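Local coordinates for protein UDP-N-Acetylenolpyruvylglucosamine Reductase (Thermus caldophilus, PDB 2GQT) that reduces UDP-N-acetylenolpyruvylglucosamine to UDP-N-acetylmuramate with NADPH and a bound FAD, a step in building the peptidoglycan cell wall, at residues A130-H135 with I161-R166. Numbering follows the deposited sequence.
Sequences AVEVFH and IVTRVR. With FAD (flavin-adenine dinucleotide), chain C.
E132 stretches its extended side chain alongside R164 and across T163, its CG 3.3 Å from T163 OG1. One carboxylate oxygen takes both polar partners: OE2 accepts T163 OG1 at 2.7 Å through its anti lone pair, and R164 NH1, 2.7 Å from OE2, on the syn side in a salt bridge. OE2 lies near the guanidinium plane, the N-H...O angle is only 138°, and the carboxylate and guanidinium planes stand 88° apart; R164 NH2 pairs with E68. A beta bulge shifts the antiparallel register by one between E132 and V133: T163 is the extra residue, its N bonded to E132 O, and a chi1 of 49° sets OG1 between backbone N and carbonyl carbon, facing OE2. On the other face V131 CG1 meets V162 CG1 at 3.8 Å, beside V113 of helix 109-114. An alanine in place of E132 would probably cost R164 one of these two carboxylate partners and leave the T163 hydroxyl without this acceptor. Just before the bulge, V162 turns its backbone to the FAD adenine, N giving to N1A and O receiving N6A, each at 2.9 Å. Such complementary bonds are consistent with main-chain recognition of the base, I161 and V162 side chains packing against it.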
# COMPACT_ATOMS: atom_id res chain seq x y z
N ALA A 130 9.82 12.12 -10.90
CA ALA A 130 9.02 11.85 -12.08
C ALA A 130 8.28 10.54 -11.89
O ALA A 130 8.74 9.66 -11.15
CB ALA A 130 9.88 11.79 -13.34
N VAL A 131 7.15 10.41 -12.58
CA VAL A 131 6.31 9.22 -12.49
C VAL A 131 5.82 8.86 -13.88
O VAL A 131 5.18 9.69 -14.56
CB VAL A 131 5.09 9.45 -11.57
CG1 VAL A 131 4.25 8.18 -11.46
CG2 VAL A 131 5.53 9.92 -10.18
N GLU A 132 6.09 7.64 -14.31
CA GLU A 132 5.53 7.12 -15.56
C GLU A 132 4.19 6.47 -15.24
O GLU A 132 4.11 5.64 -14.32
CB GLU A 132 6.47 6.12 -16.23
CG GLU A 132 6.00 5.68 -17.60
CD GLU A 132 6.92 4.64 -18.21
OE1 GLU A 132 7.67 4.98 -19.15
OE2 GLU A 132 6.89 3.49 -17.74
N VAL A 133 3.15 6.87 -15.97
CA VAL A 133 1.81 6.32 -15.79
C VAL A 133 1.30 5.82 -17.14
O VAL A 133 1.38 6.54 -18.15
CB VAL A 133 0.82 7.37 -15.23
CG1 VAL A 133 -0.56 6.77 -15.02
CG2 VAL A 133 1.33 7.96 -13.93
N PHE A 134 0.80 4.60 -17.16
CA PHE A 134 0.20 4.01 -18.33
C PHE A 134 -1.30 4.22 -18.24
O PHE A 134 -1.95 3.78 -17.29
CB PHE A 134 0.53 2.52 -18.41
CG PHE A 134 -0.05 1.83 -19.60
CD1 PHE A 134 -1.28 1.19 -19.53
CD2 PHE A 134 0.62 1.84 -20.81
CE1 PHE A 134 -1.82 0.56 -20.65
CE2 PHE A 134 0.09 1.22 -21.93
CZ PHE A 134 -1.13 0.58 -21.85
N HIS A 135 -1.86 4.92 -19.22
CA HIS A 135 -3.29 5.14 -19.30
C HIS A 135 -3.69 5.42 -20.74
O HIS A 135 -2.88 5.90 -21.53
CB HIS A 135 -3.76 6.26 -18.35
CG HIS A 135 -3.20 7.62 -18.67
ND1 HIS A 135 -3.91 8.57 -19.39
CD2 HIS A 135 -2.05 8.23 -18.29
CE1 HIS A 135 -3.19 9.68 -19.48
NE2 HIS A 135 -2.06 9.50 -18.81
N ILE A 161 -2.02 3.32 -14.45
CA ILE A 161 -1.15 2.36 -13.79
C ILE A 161 0.23 3.00 -13.66
O ILE A 161 0.86 3.31 -14.67
CB ILE A 161 -1.06 1.05 -14.59
CG1 ILE A 161 -2.45 0.47 -14.82
CG2 ILE A 161 -0.14 0.04 -13.86
CD1 ILE A 161 -2.45 -0.81 -15.63
N VAL A 162 0.68 3.22 -12.43
CA VAL A 162 2.05 3.67 -12.21
C VAL A 162 2.99 2.53 -12.59
O VAL A 162 2.84 1.42 -12.09
CB VAL A 162 2.27 4.08 -10.75
CG1 VAL A 162 3.72 4.51 -10.51
CG2 VAL A 162 1.29 5.20 -10.37
N THR A 163 3.92 2.80 -13.49
CA THR A 163 4.80 1.75 -14.01
C THR A 163 6.26 1.91 -13.58
O THR A 163 6.98 0.91 -13.50
CB THR A 163 4.73 1.69 -15.54
OG1 THR A 163 4.88 3.01 -16.08
CG2 THR A 163 3.39 1.12 -15.98
N ARG A 164 6.66 3.14 -13.28
CA ARG A 164 8.07 3.46 -13.04
C ARG A 164 8.15 4.85 -12.42
O ARG A 164 7.33 5.70 -12.74
CB ARG A 164 8.74 3.55 -14.41
CG ARG A 164 10.10 2.99 -14.58
CD ARG A 164 10.30 2.83 -16.08
NE ARG A 164 10.34 1.42 -16.40
CZ ARG A 164 9.52 0.74 -17.20
NH1 ARG A 164 8.52 1.32 -17.86
NH2 ARG A 164 9.73 -0.55 -17.34
N VAL A 165 9.15 5.10 -11.58
CA VAL A 165 9.36 6.43 -11.01
C VAL A 165 10.84 6.80 -11.03
O VAL A 165 11.71 5.93 -11.15
CB VAL A 165 8.83 6.55 -9.55
CG1 VAL A 165 7.37 6.15 -9.45
CG2 VAL A 165 9.68 5.75 -8.56
N ARG A 166 11.11 8.09 -10.88
CA ARG A 166 12.43 8.60 -10.55
C ARG A 166 12.31 9.17 -9.16
O ARG A 166 11.36 9.89 -8.86
CB ARG A 166 12.88 9.69 -11.52
CG ARG A 166 12.97 9.26 -12.97
CD ARG A 166 13.65 10.34 -13.77
NE ARG A 166 15.00 10.54 -13.24
CZ ARG A 166 16.12 10.03 -13.77
NH1 ARG A 166 16.06 9.35 -14.90
NH2 ARG A 166 17.29 10.25 -13.18
PA FAD C . -2.27 -2.29 -2.57
O1A FAD C . -2.83 -2.47 -1.22
O2A FAD C . -1.94 -3.46 -3.41
O5B FAD C . -3.21 -1.34 -3.44
C5B FAD C . -3.68 -0.11 -2.88
C4B FAD C . -4.23 0.77 -3.98
O4B FAD C . -3.16 1.13 -4.87
C3B FAD C . -5.31 0.10 -4.84
O3B FAD C . -6.21 1.12 -5.28
C2B FAD C . -4.49 -0.42 -6.02
O2B FAD C . -5.29 -0.58 -7.20
C1B FAD C . -3.51 0.71 -6.21
N9A FAD C . -2.26 0.36 -6.91
C8A FAD C . -1.35 -0.56 -6.53
N7A FAD C . -0.35 -0.57 -7.41
C5A FAD C . -0.60 0.36 -8.34
C6A FAD C . 0.04 0.80 -9.50
N6A FAD C . 1.22 0.31 -9.91
N1A FAD C . -0.54 1.78 -10.23
C2A FAD C . -1.71 2.31 -9.86
N3A FAD C . -2.38 1.92 -8.78
C4A FAD C . -1.83 0.94 -8.02
N1 FAD C . 0.25 3.54 4.78
C2 FAD C . 0.78 4.79 5.00
O2 FAD C . 0.46 5.72 4.27
N3 FAD C . 1.65 5.00 6.06
C4 FAD C . 2.03 3.97 6.91
O4 FAD C . 2.82 4.19 7.84
C4X FAD C . 1.50 2.70 6.67
N5 FAD C . 1.85 1.64 7.50
C5X FAD C . 1.36 0.36 7.22
C6 FAD C . 1.77 -0.71 8.01
C7 FAD C . 1.31 -2.00 7.75
C7M FAD C . 1.78 -3.17 8.63
C8 FAD C . 0.43 -2.22 6.68
C8M FAD C . -0.08 -3.63 6.38
C9 FAD C . 0.02 -1.14 5.89
C9A FAD C . 0.48 0.15 6.15
N10 FAD C . 0.07 1.24 5.36
C10 FAD C . 0.61 2.50 5.61
C1' FAD C . -0.94 1.10 4.28
C2' FAD C . -0.32 0.65 2.95
O2' FAD C . 0.97 0.06 3.16
C3' FAD C . -0.16 1.81 1.96
O3' FAD C . -1.45 2.36 1.65
C4' FAD C . 0.57 1.38 0.69
O4' FAD C . 0.89 2.53 -0.09
C5' FAD C . -0.23 0.40 -0.17
O5' FAD C . 0.65 -0.07 -1.20
P FAD C . 0.45 -1.53 -1.80
O1P FAD C . 1.47 -1.69 -2.86
O2P FAD C . 0.34 -2.55 -0.74
O3P FAD C . -0.98 -1.31 -2.51